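TRNA (adenine(22)-N(1))-methyltransferase (Bacillus subtilis, PDB 6Q56) methylates N1 of adenosine 22 in tRNA, using S-adenosyl-L-methionine as the methyl donor. Local coordinates at residues Thr214-Asn217 with Lys218-Lys222. The protein carries 2 engineered substitutions. Sequence-based numbering, arbitrary orientation.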
loop_
_atom_site.group_PDB
_atom_site.type_symbol
_atom_site.label_atom_id
_atom_site.label_comp_id
_atom_site.label_asym_id
_atom_site.label_seq_id
_atom_site.Cartn_x
_atom_site.Cartn_y
_atom_site.Cartn_z
ATOM N N THR A 214 -33.620 6.774 14.338
ATOM C CA THR A 214 -32.927 7.362 15.459
ATOM C C THR A 214 -31.856 8.307 14.961
ATOM O O THR A 214 -31.420 8.225 13.823
ATOM C CB THR A 214 -32.284 6.277 16.331
ATOM O OG1 THR A 214 -31.139 5.747 15.664
ATOM C CG2 THR A 214 -33.264 5.160 16.589
ATOM N N GLU A 215 -31.444 9.209 15.830
ATOM C CA GLU A 215 -30.419 10.174 15.488
ATOM C C GLU A 215 -29.182 9.430 15.021
ATOM O O GLU A 215 -28.465 9.887 14.139
ATOM C CB GLU A 215 -30.097 11.042 16.701
ATOM C CG GLU A 215 -29.184 12.222 16.443
ATOM C CD GLU A 215 -29.046 13.112 17.660
ATOM O OE1 GLU A 215 -29.622 12.782 18.709
ATOM O OE2 GLU A 215 -28.361 14.143 17.570
ATOM N N GLN A 216 -28.952 8.269 15.622
ATOM C CA GLN A 216 -27.799 7.445 15.297
ATOM C C GLN A 216 -27.877 6.869 13.899
ATOM O O GLN A 216 -26.939 6.975 13.128
ATOM C CB GLN A 216 -27.658 6.302 16.300
ATOM C CG GLN A 216 -26.479 5.391 16.019
ATOM C CD GLN A 216 -26.313 4.298 17.050
ATOM O OE1 GLN A 216 -27.262 3.895 17.709
ATOM N NE2 GLN A 216 -25.101 3.808 17.185
ATOM N N ASN A 217 -29.001 6.257 13.575
ATOM C CA ASN A 217 -29.168 5.657 12.263
ATOM C C ASN A 217 -29.172 6.684 11.146
ATOM O O ASN A 217 -28.731 6.402 10.043
ATOM C CB ASN A 217 -30.432 4.811 12.220
ATOM C CG ASN A 217 -30.254 3.485 12.918
ATOM O OD1 ASN A 217 -29.150 3.125 13.314
ATOM N ND2 ASN A 217 -31.338 2.757 13.080
ATOM N N LYS A 218 -29.661 7.875 11.438
ATOM C CA LYS A 218 -29.687 8.921 10.445
ATOM C C LYS A 218 -28.264 9.404 10.215
ATOM O O LYS A 218 -27.904 9.764 9.109
ATOM C CB LYS A 218 -30.623 10.043 10.865
ATOM C CG LYS A 218 -32.074 9.723 10.565
ATOM C CD LYS A 218 -33.024 10.673 11.260
ATOM C CE LYS A 218 -34.464 10.377 10.891
ATOM N NZ LYS A 218 -35.410 10.954 11.879
ATOM N N GLN A 219 -27.440 9.381 11.255
ATOM C CA GLN A 219 -26.053 9.786 11.090
ATOM C C GLN A 219 -25.348 8.738 10.239
ATOM O O GLN A 219 -24.564 9.076 9.366
ATOM C CB GLN A 219 -25.346 9.962 12.428
ATOM C CG GLN A 219 -25.180 11.413 12.844
ATOM C CD GLN A 219 -24.460 12.235 11.788
ATOM O OE1 GLN A 219 -24.861 13.354 11.478
ATOM N NE2 GLN A 219 -23.402 11.670 11.218
ATOM N N LYS A 220 -25.646 7.471 10.500
ATOM C CA LYS A 220 -25.048 6.368 9.759
ATOM C C LYS A 220 -25.466 6.425 8.303
ATOM O O LYS A 220 -24.716 6.035 7.422
ATOM C CB LYS A 220 -25.460 5.025 10.354
ATOM C CG LYS A 220 -24.788 4.677 11.672
ATOM C CD LYS A 220 -25.347 3.384 12.246
ATOM C CE LYS A 220 -24.608 2.944 13.499
ATOM N NZ LYS A 220 -24.559 4.008 14.534
ATOM N N LEU A 221 -26.668 6.919 8.053
ATOM C CA LEU A 221 -27.168 7.023 6.700
ATOM C C LEU A 221 -26.497 8.173 5.962
ATOM O O LEU A 221 -26.155 8.049 4.796
ATOM C CB LEU A 221 -28.678 7.205 6.705
ATOM C CG LEU A 221 -29.480 5.964 7.100
ATOM C CD1 LEU A 221 -30.819 6.367 7.683
ATOM C CD2 LEU A 221 -29.661 5.018 5.926
ATOM N N LYS A 222 -26.303 9.285 6.653
ATOM C CA LYS A 222 -25.668 10.446 6.057
ATOM C C LYS A 222 -24.302 10.084 5.495
ATOM O O LYS A 222 -23.924 10.536 4.425
ATOM C CB LYS A 222 -25.517 11.578 7.074
ATOM C CG LYS A 222 -24.872 12.820 6.481
ATOM C CD LYS A 222 -24.628 13.918 7.502
ATOM C CE LYS A 222 -23.756 15.018 6.912
ATOM N NZ LYS A 222 -23.553 16.160 7.843
#
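Thr-214 O receives the backbone N-H of Lys-218 (3.0 Å) and begins the first turn of helix 215-234, an N-capped helix start. Thr-214 is the N-cap: its OG1 accepts from Asn-217 N at 3.0 Å, nearly straight at 169°, so an amide of the first turn, which has no preceding carbonyl within the helix, is satisfied by a side chain. Three further i to i+4 bonds follow, from Gln-219 N to Glu-215 O, from Lys-220 N to Gln-216 O and from Leu-221 N to Asn-217 O. Beside the last of them, Leu-221 CB lies 3.4 Å from Asn-217 O.

The more closely packed side faces helix 188-210, the other arm of a helical hairpin far from the centre of the chain. Here Leu-221 touches Tyr-205, Ile-208 and Ser-209, and Asn-217 lies on Ile-208; both remain partly exposed. With Asn-217 CG beside its own backbone N (chi1 -77°), the amide turns back along the chain, and ND2 donates to Ala-212 O in the link between the two helices. Cap and amide thus tie the helix start to the residues just before it.

The other side is open in the molecule itself, though crystal neighbours touch it. Glu-215 and Gln-219 are exposed, and Lys-218 runs extended past the cap, its CG 3.6 Å from Thr-214 O, before its amine leads away. Gln-216 and Lys-220 lie alongside each other and point the same way; the lysine chain is extended beyond CG up to chi4 (54°), and the place of its amine beside the Gln-216 amide is doubtful. Nearer the backbone, Lys-220 CG lies 3.5 Å from Gln-216 O and CD 4.0 Å from Asn-217 OD1.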